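Putative type 11 methyltransferase (PDB 3I9F) probably transfers methyl groups from S-adenosylmethionine and binds zinc ions in the crystal. Local coordinates at residues 19-24 with 75-81; 66-70 with 97-101; 81-86 with 133-137; 108-114 with 151-157. All coordinates share one frame; numbering follows the deposited sequence.

Contact 1: 19-24 with 75-81; sequences GVIVDY and SVDFILF
Val20 O receives two backbone donors at once, Asp77 N and Phe78 N, where the parallel strand 19-24 meets the corner at Asp77. Beyond this fork the pairing is regular: Val22 N gives to Phe78 O, Leu80 N to Val22 O and Tyr24 N to Leu80 O. The Tyr24 and Phe81 end is fully buried. The two rings lie nearly parallel but slid apart, Tyr24 CD2 3.6 Å from Phe81 CZ, while Tyr24 CB sits over the Phe81 face, 4.0 Å from the ring centroid. Beta-branched Val22 and Ile79 suit the buried strands, Val22 CB lying 4.2 Å from Ile79 CG1. The other end is closer to solvent, with Val20, Ser75 and Asp77 only partly buried, as the polar Ser75 and Asp77 allow. There Asp77 OD2 accepts from Val20 N at 2.7 Å through its anti lone pair, CG having swung beside its own backbone N (chi1 -60°). With an alanine at Asp77, the Val20 N-H would probably lose its acceptor and this end of the strand would be held less firmly. Strand 39-45 borders strand 19-24 on its other edge, strand 106-113 borders strand 76-82, and helix 91-101 covers Tyr24, Ile79 and Phe81.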
loop_
_atom_site.group_PDB
_atom_site.type_symbol
_atom_site.label_atom_id
_atom_site.label_comp_id
_atom_site.label_asym_id
_atom_site.label_seq_id
_atom_site.Cartn_x
_atom_site.Cartn_y
_atom_site.Cartn_z
ATOM N N GLY B 19 10.807 9.251 10.344
ATOM C CA GLY B 19 11.048 8.348 9.193
ATOM C C GLY B 19 9.897 7.449 8.764
ATOM O O GLY B 19 8.732 7.663 9.143
ATOM N N VAL B 20 10.228 6.454 7.938
ATOM C CA VAL B 20 9.234 5.477 7.469
ATOM C C VAL B 20 9.055 4.409 8.559
ATOM O O VAL B 20 10.012 3.731 8.924
ATOM C CB VAL B 20 9.644 4.827 6.119
ATOM C CG1 VAL B 20 8.660 3.682 5.736
ATOM C CG2 VAL B 20 9.713 5.875 5.025
ATOM N N ILE B 21 7.841 4.304 9.080
ATOM C CA ILE B 21 7.520 3.440 10.193
ATOM C C ILE B 21 6.485 2.389 9.774
ATOM O O ILE B 21 5.595 2.669 8.973
ATOM C CB ILE B 21 6.877 4.248 11.352
ATOM C CG1 ILE B 21 7.835 5.341 11.845
ATOM C CG2 ILE B 21 6.513 3.338 12.523
ATOM C CD1 ILE B 21 7.185 6.329 12.899
ATOM N N VAL B 22 6.560 1.202 10.353
ATOM C CA VAL B 22 5.551 0.196 10.122
ATOM C C VAL B 22 5.021 -0.220 11.444
ATOM O O VAL B 22 5.805 -0.599 12.265
ATOM C CB VAL B 22 6.143 -1.045 9.427
ATOM C CG1 VAL B 22 5.143 -2.245 9.448
ATOM C CG2 VAL B 22 6.547 -0.718 8.000
ATOM N N ASP B 23 3.707 -0.131 11.661
ATOM C CA ASP B 23 3.045 -0.752 12.832
ATOM C C ASP B 23 2.552 -2.154 12.396
ATOM O O ASP B 23 1.531 -2.305 11.696
ATOM C CB ASP B 23 1.866 0.123 13.347
ATOM C CG ASP B 23 1.251 -0.368 14.685
ATOM O OD1 ASP B 23 1.823 -1.239 15.381
ATOM O OD2 ASP B 23 0.159 0.128 15.082
ATOM N N TYR B 24 3.298 -3.166 12.806
ATOM C CA TYR B 24 3.109 -4.556 12.343
ATOM C C TYR B 24 2.232 -5.309 13.359
ATOM O O TYR B 24 2.667 -5.642 14.445
ATOM C CB TYR B 24 4.483 -5.223 12.197
ATOM C CG TYR B 24 4.557 -6.320 11.167
ATOM C CD1 TYR B 24 3.518 -7.243 10.984
ATOM C CD2 TYR B 24 5.676 -6.467 10.395
ATOM C CE1 TYR B 24 3.596 -8.225 10.013
ATOM C CE2 TYR B 24 5.761 -7.469 9.451
ATOM C CZ TYR B 24 4.723 -8.345 9.274
ATOM O OH TYR B 24 4.848 -9.301 8.316
ATOM N N SER B 75 13.320 -0.030 2.677
ATOM C CA SER B 75 12.688 1.269 2.671
ATOM C C SER B 75 12.227 1.752 4.051
ATOM O O SER B 75 11.640 2.847 4.132
ATOM C CB SER B 75 11.482 1.237 1.711
ATOM O OG SER B 75 10.214 1.068 2.372
ATOM N N VAL B 76 12.484 0.984 5.125
ATOM C CA VAL B 76 11.817 1.222 6.404
ATOM C C VAL B 76 12.792 1.483 7.560
ATOM O O VAL B 76 13.810 0.786 7.718
ATOM C CB VAL B 76 10.826 0.031 6.786
ATOM C CG1 VAL B 76 10.306 0.157 8.241
ATOM C CG2 VAL B 76 9.667 -0.017 5.824
ATOM N N ASP B 77 12.447 2.474 8.376
ATOM C CA ASP B 77 13.325 2.936 9.464
ATOM C C ASP B 77 13.016 2.265 10.796
ATOM O O ASP B 77 13.931 1.734 11.443
ATOM C CB ASP B 77 13.258 4.475 9.593
ATOM C CG ASP B 77 13.705 5.192 8.296
ATOM O OD1 ASP B 77 14.927 5.067 7.976
ATOM O OD2 ASP B 77 12.831 5.838 7.603
ATOM N N PHE B 78 11.739 2.269 11.173
ATOM C CA PHE B 78 11.256 1.578 12.341
ATOM C C PHE B 78 10.046 0.621 12.079
ATOM O O PHE B 78 9.112 0.933 11.334
ATOM C CB PHE B 78 10.820 2.627 13.366
ATOM C CG PHE B 78 11.937 3.537 13.823
ATOM C CD1 PHE B 78 12.758 3.168 14.886
ATOM C CD2 PHE B 78 12.164 4.759 13.177
ATOM C CE1 PHE B 78 13.777 4.000 15.311
ATOM C CE2 PHE B 78 13.185 5.586 13.579
ATOM C CZ PHE B 78 13.992 5.223 14.649
ATOM N N ILE B 79 10.071 -0.526 12.741
ATOM C CA ILE B 79 8.985 -1.494 12.719
ATOM C C ILE B 79 8.606 -1.754 14.164
ATOM O O ILE B 79 9.434 -2.195 14.950
ATOM C CB ILE B 79 9.452 -2.832 12.092
ATOM C CG1 ILE B 79 9.803 -2.641 10.622
ATOM C CG2 ILE B 79 8.378 -3.884 12.230
ATOM C CD1 ILE B 79 10.516 -3.790 10.023
ATOM N N LEU B 80 7.362 -1.479 14.514
ATOM C CA LEU B 80 6.878 -1.752 15.852
ATOM C C LEU B 80 6.072 -3.053 15.876
ATOM O O LEU B 80 5.191 -3.296 15.034
ATOM C CB LEU B 80 5.996 -0.611 16.328
ATOM C CG LEU B 80 5.275 -0.793 17.668
ATOM C CD1 LEU B 80 6.245 -0.853 18.839
ATOM C CD2 LEU B 80 4.243 0.312 17.880
ATOM N N PHE B 81 6.370 -3.863 16.884
ATOM C CA PHE B 81 5.571 -5.033 17.250
ATOM C C PHE B 81 5.088 -4.807 18.649
ATOM O O PHE B 81 5.795 -5.066 19.591
ATOM C CB PHE B 81 6.432 -6.284 17.211
ATOM C CG PHE B 81 6.693 -6.811 15.831
ATOM C CD1 PHE B 81 5.743 -7.572 15.173
ATOM C CD2 PHE B 81 7.887 -6.606 15.231
ATOM C CE1 PHE B 81 5.974 -8.080 13.948
ATOM C CE2 PHE B 81 8.147 -7.104 13.972
ATOM C CZ PHE B 81 7.189 -7.831 13.324
#

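Contact 2: 66-70 with 97-101; sequences SDPKE and EVKRI
Pro68 rests on the aliphatic part of Glu97, with Pro68 CG 3.7 Å from Glu97 CG. A proline suits this loop because its compact ring offers carbon to the methylene groups of Glu97. Followed outward, Glu97 meets the Pro68 ring at once, its CB being 3.7 Å from Pro68 CG, and CG keeps to the same ring atom. A bend at chi2 (-61°) then turns the carboxylate along the helix toward Arg100. OE1 remains near the proline ring, but its bond is to Arg100 NH2, a salt bridge of 2.8 Å. OE2 takes the N-H of Arg100 NE at 3.1 Å. The guanidinium thus grips the carboxylate side-on, both oxygens lying close to its plane but each approached from above the carboxylate plane. This double grip limits rotation of both groups. Arg100 NH2 also comes within 3.0 Å of Pro68 O, and Arg100 NH1 forms a salt bridge to Asp73, so one arginine serves both helix and loop. In the loop itself, Asp67 OD2 accepts from Lys69 N at 2.9 Å. Ser66 and Glu70 bond to Glu70 and Ser66 of the second subunit. The contact joins an i to i+3 salt bridge on helix 91-101 to an Asx turn, in the loop between strands 63-65 and 76-82 of a Rossmann-like methyltransferase fold.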
loop_
_atom_site.group_PDB
_atom_site.type_symbol
_atom_site.label_atom_id
_atom_site.label_comp_id
_atom_site.label_asym_id
_atom_site.label_seq_id
_atom_site.Cartn_x
_atom_site.Cartn_y
_atom_site.Cartn_z
ATOM N N SER B 66 -2.882 -5.776 4.433
ATOM C CA SER B 66 -3.148 -7.100 5.018
ATOM C C SER B 66 -1.852 -7.824 5.342
ATOM O O SER B 66 -1.853 -8.758 6.099
ATOM C CB SER B 66 -3.976 -7.974 4.067
ATOM O OG SER B 66 -3.210 -8.401 2.950
ATOM N N ASP B 67 -0.736 -7.324 4.825
ATOM C CA ASP B 67 0.488 -8.054 4.775
ATOM C C ASP B 67 1.595 -7.090 4.260
ATOM O O ASP B 67 1.306 -6.136 3.565
ATOM C CB ASP B 67 0.232 -9.167 3.753
ATOM C CG ASP B 67 1.417 -9.992 3.493
ATOM O OD1 ASP B 67 1.651 -10.943 4.282
ATOM O OD2 ASP B 67 2.132 -9.681 2.530
ATOM N N PRO B 68 2.863 -7.360 4.545
ATOM C CA PRO B 68 3.891 -6.427 4.138
ATOM C C PRO B 68 4.428 -6.565 2.703
ATOM O O PRO B 68 5.319 -5.823 2.307
ATOM C CB PRO B 68 4.993 -6.682 5.150
ATOM C CG PRO B 68 4.887 -8.128 5.395
ATOM C CD PRO B 68 3.390 -8.371 5.451
ATOM N N LYS B 69 3.858 -7.437 1.902
ATOM C CA LYS B 69 4.339 -7.643 0.549
ATOM C C LYS B 69 4.597 -6.339 -0.265
ATOM O O LYS B 69 5.623 -6.205 -0.902
ATOM C CB LYS B 69 3.359 -8.560 -0.187
ATOM C CG LYS B 69 3.649 -8.841 -1.640
ATOM C CD LYS B 69 2.440 -9.630 -2.231
ATOM C CE LYS B 69 2.419 -9.713 -3.767
ATOM N NZ LYS B 69 3.744 -10.077 -4.335
ATOM N N GLU B 70 3.665 -5.397 -0.264
ATOM C CA GLU B 70 3.770 -4.256 -1.193
ATOM C C GLU B 70 4.666 -3.125 -0.680
ATOM O O GLU B 70 4.878 -2.141 -1.371
ATOM C CB GLU B 70 2.391 -3.747 -1.552
ATOM C CG GLU B 70 1.501 -4.779 -2.284
ATOM C CD GLU B 70 2.053 -5.256 -3.660
ATOM O OE1 GLU B 70 2.913 -4.558 -4.241
ATOM O OE2 GLU B 70 1.623 -6.333 -4.158
ATOM N N GLU B 97 10.229 -10.939 6.083
ATOM C CA GLU B 97 9.744 -9.677 5.546
ATOM C C GLU B 97 10.280 -8.474 6.303
ATOM O O GLU B 97 10.541 -7.421 5.720
ATOM C CB GLU B 97 8.236 -9.644 5.595
ATOM C CG GLU B 97 7.543 -10.514 4.524
ATOM C CD GLU B 97 7.857 -10.099 3.126
ATOM O OE1 GLU B 97 7.173 -9.210 2.607
ATOM O OE2 GLU B 97 8.802 -10.669 2.528
ATOM N N VAL B 98 10.383 -8.620 7.615
ATOM C CA VAL B 98 11.047 -7.648 8.438
ATOM C C VAL B 98 12.459 -7.417 7.869
ATOM O O VAL B 98 12.847 -6.293 7.639
ATOM C CB VAL B 98 11.148 -8.115 9.930
ATOM C CG1 VAL B 98 12.318 -7.405 10.610
ATOM C CG2 VAL B 98 9.789 -7.907 10.691
ATOM N N LYS B 99 13.204 -8.474 7.578
ATOM C CA LYS B 99 14.550 -8.276 7.077
ATOM C C LYS B 99 14.576 -7.648 5.723
ATOM O O LYS B 99 15.514 -6.926 5.416
ATOM C CB LYS B 99 15.377 -9.562 7.086
ATOM C CG LYS B 99 15.659 -10.027 8.487
ATOM C CD LYS B 99 16.565 -11.248 8.573
ATOM C CE LYS B 99 16.065 -12.480 7.833
ATOM N NZ LYS B 99 16.646 -13.791 8.350
ATOM N N ARG B 100 13.575 -7.898 4.885
ATOM C CA ARG B 100 13.624 -7.377 3.516
ATOM C C ARG B 100 13.278 -5.880 3.485
ATOM O O ARG B 100 13.903 -5.142 2.725
ATOM C CB ARG B 100 12.727 -8.190 2.591
ATOM C CG ARG B 100 12.330 -7.579 1.262
ATOM C CD ARG B 100 11.183 -8.382 0.531
ATOM N NE ARG B 100 9.839 -8.106 1.040
ATOM C CZ ARG B 100 9.179 -6.961 0.883
ATOM N NH1 ARG B 100 9.706 -5.956 0.202
ATOM N NH2 ARG B 100 7.955 -6.806 1.388
ATOM N N ILE B 101 12.317 -5.441 4.299
ATOM C CA ILE B 101 11.817 -4.085 4.196
ATOM C C ILE B 101 12.637 -3.127 5.026
ATOM O O ILE B 101 12.734 -1.989 4.686
ATOM C CB ILE B 101 10.309 -3.938 4.551
ATOM C CG1 ILE B 101 10.023 -4.345 5.991
ATOM C CG2 ILE B 101 9.437 -4.733 3.578
ATOM C CD1 ILE B 101 8.567 -4.102 6.438
#

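Contact 3: 81-86 with 133-137; sequences FANSFH and YMGWF
Phe81, on the last part of its strand, meets Phe137 in an offset edge-to-face pair, the edge of Phe137 turned toward the Phe81 ring, with Phe81 CE2 3.8 Å from Phe137 CZ and the planes at 73°. A flat, wholly apolar side chain suits this buried place. Its carbonyl faces a water that binds Phe81 O weakly, accepts from Phe85 N and donates to Tyr133 OH at 2.6 Å, bridging the loop to helix 130-136. As the chain leaves the strand, Ser84 OG bonds back to Tyr24 O. Phe85 then enters the middle of an aromatic cluster formed with Phe81, Tyr133, Trp136 and Phe137, which packs the end of helix 130-136 against the loop following strand 76-82 in this Rossmann-like fold. CG anti to the backbone N (chi1 -171°) carries the Phe85 ring in among them. Phe137 CE2 stands over the centre of one face, 3.9 Å from Phe85 CZ. The edge of Phe85 meets the face of Trp136, its CE2 3.6 Å from Trp136 CG. Tyr133 runs antiparallel alongside, its ring inclined at 39° to that of Phe85, with CE2 3.6 Å from Phe85 CB. At His86 the character turns polar: its ND1 and Tyr133 OH both bond to Asp112 OD2, a buried acceptor shared by imidazole and phenol.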
loop_
_atom_site.group_PDB
_atom_site.type_symbol
_atom_site.label_atom_id
_atom_site.label_comp_id
_atom_site.label_asym_id
_atom_site.label_seq_id
_atom_site.Cartn_x
_atom_site.Cartn_y
_atom_site.Cartn_z
ATOM N N PHE B 81 6.370 -3.863 16.884
ATOM C CA PHE B 81 5.571 -5.033 17.250
ATOM C C PHE B 81 5.088 -4.807 18.649
ATOM O O PHE B 81 5.795 -5.066 19.591
ATOM C CB PHE B 81 6.432 -6.284 17.211
ATOM C CG PHE B 81 6.693 -6.811 15.831
ATOM C CD1 PHE B 81 5.743 -7.572 15.173
ATOM C CD2 PHE B 81 7.887 -6.606 15.231
ATOM C CE1 PHE B 81 5.974 -8.080 13.948
ATOM C CE2 PHE B 81 8.147 -7.104 13.972
ATOM C CZ PHE B 81 7.189 -7.831 13.324
ATOM N N ALA B 82 3.866 -4.312 18.774
ATOM C CA ALA B 82 3.252 -4.003 20.063
ATOM C C ALA B 82 2.230 -5.041 20.472
ATOM O O ALA B 82 1.076 -5.000 20.042
ATOM C CB ALA B 82 2.573 -2.591 20.013
ATOM N N ASN B 83 2.641 -5.936 21.349
ATOM C CA ASN B 83 1.786 -7.035 21.841
ATOM C C ASN B 83 1.212 -7.859 20.750
ATOM O O ASN B 83 0.101 -8.324 20.885
ATOM C CB ASN B 83 0.661 -6.495 22.699
ATOM C CG ASN B 83 1.185 -5.576 23.783
ATOM O OD1 ASN B 83 2.031 -5.981 24.613
ATOM N ND2 ASN B 83 0.771 -4.333 23.739
ATOM N N SER B 84 1.945 -8.012 19.658
ATOM C CA SER B 84 1.356 -8.584 18.458
ATOM C C SER B 84 2.132 -9.769 17.891
ATOM O O SER B 84 1.545 -10.559 17.220
ATOM C CB SER B 84 1.147 -7.517 17.375
ATOM O OG SER B 84 2.384 -6.969 16.965
ATOM N N PHE B 85 3.430 -9.887 18.128
ATOM C CA PHE B 85 4.193 -10.960 17.522
ATOM C C PHE B 85 3.803 -12.324 18.049
ATOM O O PHE B 85 3.720 -13.278 17.298
ATOM C CB PHE B 85 5.682 -10.750 17.727
ATOM C CG PHE B 85 6.544 -11.681 16.952
ATOM C CD1 PHE B 85 6.737 -11.494 15.596
ATOM C CD2 PHE B 85 7.196 -12.733 17.584
ATOM C CE1 PHE B 85 7.554 -12.332 14.874
ATOM C CE2 PHE B 85 8.025 -13.601 16.869
ATOM C CZ PHE B 85 8.187 -13.408 15.507
ATOM N N HIS B 86 3.568 -12.421 19.342
ATOM C CA HIS B 86 3.385 -13.710 19.958
ATOM C C HIS B 86 2.246 -14.514 19.382
ATOM O O HIS B 86 2.338 -15.731 19.309
ATOM C CB HIS B 86 3.269 -13.611 21.474
ATOM C CG HIS B 86 2.087 -12.844 21.959
ATOM N ND1 HIS B 86 2.191 -11.553 22.429
ATOM C CD2 HIS B 86 0.782 -13.191 22.082
ATOM C CE1 HIS B 86 0.995 -11.131 22.802
ATOM N NE2 HIS B 86 0.122 -12.104 22.603
ATOM N N TYR B 133 12.004 -13.797 22.056
ATOM C CA TYR B 133 12.026 -12.882 20.963
ATOM C C TYR B 133 13.329 -13.050 20.215
ATOM O O TYR B 133 13.319 -13.141 18.992
ATOM C CB TYR B 133 11.759 -11.437 21.405
ATOM C CG TYR B 133 10.281 -11.062 21.322
ATOM C CD1 TYR B 133 9.459 -11.136 22.415
ATOM C CD2 TYR B 133 9.718 -10.643 20.136
ATOM C CE1 TYR B 133 8.138 -10.802 22.339
ATOM C CE2 TYR B 133 8.397 -10.299 20.056
ATOM C CZ TYR B 133 7.611 -10.400 21.163
ATOM O OH TYR B 133 6.261 -10.090 21.079
ATOM N N MET B 134 14.435 -13.174 20.911
ATOM C CA MET B 134 15.729 -13.207 20.212
ATOM C C MET B 134 16.026 -14.539 19.480
ATOM O O MET B 134 16.868 -14.574 18.594
ATOM C CB MET B 134 16.874 -12.762 21.146
ATOM C CG MET B 134 16.591 -11.374 21.833
ATOM S SD MET B 134 15.939 -10.044 20.771
ATOM C CE MET B 134 17.391 -9.924 19.728
ATOM N N GLY B 135 15.312 -15.607 19.811
ATOM C CA GLY B 135 15.289 -16.802 18.995
ATOM C C GLY B 135 14.724 -16.519 17.612
ATOM O O GLY B 135 15.257 -16.997 16.640
ATOM N N TRP B 136 13.668 -15.716 17.514
ATOM C CA TRP B 136 13.097 -15.337 16.211
ATOM C C TRP B 136 13.871 -14.225 15.487
ATOM O O TRP B 136 14.084 -14.250 14.250
ATOM C CB TRP B 136 11.652 -14.861 16.386
ATOM C CG TRP B 136 10.799 -15.923 16.852
ATOM C CD1 TRP B 136 10.377 -16.141 18.134
ATOM C CD2 TRP B 136 10.266 -16.967 16.074
ATOM N NE1 TRP B 136 9.620 -17.263 18.192
ATOM C CE2 TRP B 136 9.533 -17.796 16.937
ATOM C CE3 TRP B 136 10.364 -17.310 14.727
ATOM C CZ2 TRP B 136 8.853 -18.938 16.490
ATOM C CZ3 TRP B 136 9.693 -18.439 14.284
ATOM C CH2 TRP B 136 8.961 -19.250 15.175
ATOM N N PHE B 137 14.235 -13.215 16.262
ATOM C CA PHE B 137 14.939 -12.083 15.738
ATOM C C PHE B 137 16.420 -12.326 15.917
ATOM O O PHE B 137 17.122 -11.492 16.463
ATOM C CB PHE B 137 14.485 -10.833 16.467
ATOM C CG PHE B 137 13.085 -10.399 16.114
ATOM C CD1 PHE B 137 12.873 -9.445 15.141
ATOM C CD2 PHE B 137 11.982 -10.949 16.749
ATOM C CE1 PHE B 137 11.606 -9.048 14.806
ATOM C CE2 PHE B 137 10.729 -10.554 16.432
ATOM C CZ PHE B 137 10.531 -9.604 15.455
HETATM O O HOH W 1 5.110 -8.011 20.021
#

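Contact 4: 108-114 with 151-157; sequences VIIIDWR and YHFGLVL
Although the CB atoms of Trp113 and His152 diverge from the paired strands, CG anti to the carbonyl carbon in both (chi1 -68°) brings indole and imidazole together again. His152 NE2 stands over the centre of the indole, 3.3 Å from Trp113 CE2, the planes inclined at 38°. A broad indole suits this place because it covers the imidazole while its CZ3 reaches Tyr151 CB at 3.9 Å. A serine replacing Trp113 would probably remove the indole from over His152 NE2 and CE1 and leave the imidazole freer to turn. Strands 108-113 and 152-157 run antiparallel, where the parallel part of the mixed sheet gives way to its antiparallel edge, as in Rossmann-like methyltransferases. Paired backbone bonds join Val108 with Leu157, Ile110 with Leu155 and Asp112 with Phe153. Apolar branched residues fill the buried middle, Ile110 CB lying 4.3 Å from Leu155 CD1. Gly154 faces Ile111 in a non-hydrogen-bonded pair, CA to CA 4.4 Å. Farther on, Arg114 N gives to Tyr151 O at 2.8 Å, and the extended Arg114 side chain lays its guanidinium face over His152 O, 3.1 Å from CZ. Arg114 NE bonds to Pro150 O and NH1 to Asn147 OD1.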
loop_
_atom_site.group_PDB
_atom_site.type_symbol
_atom_site.label_atom_id
_atom_site.label_comp_id
_atom_site.label_asym_id
_atom_site.label_seq_id
_atom_site.Cartn_x
_atom_site.Cartn_y
_atom_site.Cartn_z
ATOM N N VAL B 108 14.000 -2.344 15.073
ATOM C CA VAL B 108 12.765 -3.014 15.432
ATOM C C VAL B 108 12.435 -2.728 16.892
ATOM O O VAL B 108 13.275 -2.888 17.752
ATOM C CB VAL B 108 12.892 -4.535 15.212
ATOM C CG1 VAL B 108 11.626 -5.282 15.749
ATOM C CG2 VAL B 108 13.158 -4.831 13.709
ATOM N N ILE B 109 11.211 -2.305 17.160
ATOM C CA ILE B 109 10.762 -2.068 18.519
ATOM C C ILE B 109 9.794 -3.154 18.936
ATOM O O ILE B 109 8.747 -3.275 18.337
ATOM C CB ILE B 109 10.017 -0.720 18.668
ATOM C CG1 ILE B 109 10.857 0.439 18.107
ATOM C CG2 ILE B 109 9.716 -0.467 20.112
ATOM C CD1 ILE B 109 10.036 1.592 17.519
ATOM N N ILE B 110 10.137 -3.920 19.978
ATOM C CA ILE B 110 9.233 -4.888 20.582
ATOM C C ILE B 110 8.665 -4.382 21.894
ATOM O O ILE B 110 9.409 -4.002 22.783
ATOM C CB ILE B 110 9.955 -6.231 20.921
ATOM C CG1 ILE B 110 10.639 -6.836 19.683
ATOM C CG2 ILE B 110 8.984 -7.234 21.576
ATOM C CD1 ILE B 110 9.853 -6.754 18.426
ATOM N N ILE B 111 7.341 -4.385 22.002
ATOM C CA ILE B 111 6.648 -4.303 23.274
ATOM C C ILE B 111 5.785 -5.541 23.412
ATOM O O ILE B 111 5.076 -5.903 22.487
ATOM C CB ILE B 111 5.757 -3.061 23.355
ATOM C CG1 ILE B 111 6.629 -1.794 23.216
ATOM C CG2 ILE B 111 5.014 -3.030 24.676
ATOM C CD1 ILE B 111 5.830 -0.521 22.927
ATOM N N ASP B 112 5.868 -6.214 24.551
ATOM C CA ASP B 112 5.024 -7.345 24.830
ATOM C C ASP B 112 4.944 -7.555 26.319
ATOM O O ASP B 112 5.754 -7.011 27.075
ATOM C CB ASP B 112 5.559 -8.631 24.170
ATOM C CG ASP B 112 4.436 -9.586 23.733
ATOM O OD1 ASP B 112 3.261 -9.347 24.109
ATOM O OD2 ASP B 112 4.710 -10.564 22.982
ATOM N N TRP B 113 3.975 -8.388 26.699
ATOM C CA TRP B 113 3.674 -8.752 28.060
ATOM C C TRP B 113 4.749 -9.591 28.715
ATOM O O TRP B 113 5.332 -10.424 28.068
ATOM C CB TRP B 113 2.384 -9.540 28.074
ATOM C CG TRP B 113 1.176 -8.743 27.728
ATOM C CD1 TRP B 113 0.648 -8.562 26.493
ATOM C CD2 TRP B 113 0.343 -8.011 28.631
ATOM N NE1 TRP B 113 -0.480 -7.773 26.564
ATOM C CE2 TRP B 113 -0.690 -7.416 27.863
ATOM C CE3 TRP B 113 0.343 -7.830 30.010
ATOM C CZ2 TRP B 113 -1.715 -6.657 28.433
ATOM C CZ3 TRP B 113 -0.675 -7.053 30.588
ATOM C CH2 TRP B 113 -1.679 -6.475 29.799
ATOM N N ARG B 114 5.017 -9.396 30.001
ATOM C CA ARG B 114 6.042 -10.221 30.639
ATOM C C ARG B 114 5.496 -11.649 30.730
ATOM O O ARG B 114 4.293 -11.855 30.839
ATOM C CB ARG B 114 6.446 -9.717 32.017
ATOM C CG ARG B 114 6.881 -8.277 32.049
ATOM C CD ARG B 114 7.446 -7.901 33.410
ATOM N NE ARG B 114 7.288 -6.476 33.731
ATOM C CZ ARG B 114 8.166 -5.493 33.436
ATOM N NH1 ARG B 114 9.310 -5.735 32.762
ATOM N NH2 ARG B 114 7.896 -4.232 33.819
ATOM N N TYR B 151 3.817 -4.496 33.692
ATOM C CA TYR B 151 3.532 -5.820 33.185
ATOM C C TYR B 151 4.101 -6.085 31.785
ATOM O O TYR B 151 3.945 -7.177 31.256
ATOM C CB TYR B 151 2.026 -6.011 33.236
ATOM C CG TYR B 151 1.526 -5.667 34.609
ATOM C CD1 TYR B 151 1.927 -6.427 35.707
ATOM C CD2 TYR B 151 0.694 -4.578 34.827
ATOM C CE1 TYR B 151 1.495 -6.131 36.979
ATOM C CE2 TYR B 151 0.248 -4.262 36.119
ATOM C CZ TYR B 151 0.665 -5.040 37.189
ATOM O OH TYR B 151 0.251 -4.766 38.473
ATOM N N HIS B 152 4.788 -5.113 31.204
ATOM C CA HIS B 152 5.323 -5.238 29.853
ATOM C C HIS B 152 6.816 -5.020 29.840
ATOM O O HIS B 152 7.344 -4.358 30.690
ATOM C CB HIS B 152 4.713 -4.196 28.916
ATOM C CG HIS B 152 3.260 -4.395 28.632
ATOM N ND1 HIS B 152 2.279 -4.145 29.562
ATOM C CD2 HIS B 152 2.614 -4.765 27.505
ATOM C CE1 HIS B 152 1.086 -4.382 29.029
ATOM N NE2 HIS B 152 1.261 -4.769 27.782
ATOM N N PHE B 153 7.495 -5.590 28.862
ATOM C CA PHE B 153 8.869 -5.268 28.610
ATOM C C PHE B 153 8.923 -4.680 27.231
ATOM O O PHE B 153 7.942 -4.724 26.503
ATOM C CB PHE B 153 9.788 -6.488 28.766
ATOM C CG PHE B 153 9.586 -7.557 27.747
ATOM C CD1 PHE B 153 10.475 -7.709 26.710
ATOM C CD2 PHE B 153 8.528 -8.430 27.850
ATOM C CE1 PHE B 153 10.312 -8.682 25.784
ATOM C CE2 PHE B 153 8.356 -9.423 26.927
ATOM C CZ PHE B 153 9.253 -9.553 25.885
ATOM N N GLY B 154 10.069 -4.106 26.896
ATOM C CA GLY B 154 10.253 -3.323 25.676
ATOM C C GLY B 154 11.689 -3.468 25.203
ATOM O O GLY B 154 12.604 -3.415 25.999
ATOM N N LEU B 155 11.893 -3.697 23.910
ATOM C CA LEU B 155 13.238 -3.770 23.345
ATOM C C LEU B 155 13.344 -2.874 22.111
ATOM O O LEU B 155 12.343 -2.612 21.415
ATOM C CB LEU B 155 13.586 -5.193 22.953
ATOM C CG LEU B 155 13.292 -6.331 23.938
ATOM C CD1 LEU B 155 13.304 -7.647 23.157
ATOM C CD2 LEU B 155 14.298 -6.369 25.128
ATOM N N VAL B 156 14.547 -2.363 21.879
ATOM C CA VAL B 156 14.871 -1.729 20.644
ATOM C C VAL B 156 15.976 -2.597 20.128
ATOM O O VAL B 156 16.886 -2.931 20.868
ATOM C CB VAL B 156 15.349 -0.287 20.830
ATOM C CG1 VAL B 156 15.708 0.364 19.438
ATOM C CG2 VAL B 156 14.297 0.537 21.622
ATOM N N LEU B 157 15.886 -2.973 18.865
ATOM C CA LEU B 157 16.714 -3.980 18.285
ATOM C C LEU B 157 17.346 -3.392 17.032
ATOM O O LEU B 157 16.677 -2.677 16.319
ATOM C CB LEU B 157 15.820 -5.134 17.863
ATOM C CG LEU B 157 15.637 -6.395 18.664
ATOM C CD1 LEU B 157 15.317 -6.079 20.076
ATOM C CD2 LEU B 157 14.541 -7.228 18.023
#

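Contacts 1 and 4 belong to one sheet, their centres 15 Å apart, and are stitched together by probable hydrogen bonds from Ile109 N to Ile79 O and from Phe81 N to Ile109 O, each 2.8 Å. Contact 3 shares Phe81 with contact 1 and lies about 8 Å, centre to centre, from contact 4, to which it is tied by a probable hydrogen bond from Asn83 N to Ile111 O, 2.7 Å. Contact 2 packs against contact 1, Phe81 CZ being 3.7 Å from Val98 CG2, and is about 20 Å from contact 4 between centres. The Arg100 side chain of contact 2 is about 9 Å from a bound zinc ion, whereas that of Trp136 in contact 3 is about 12 Å from one.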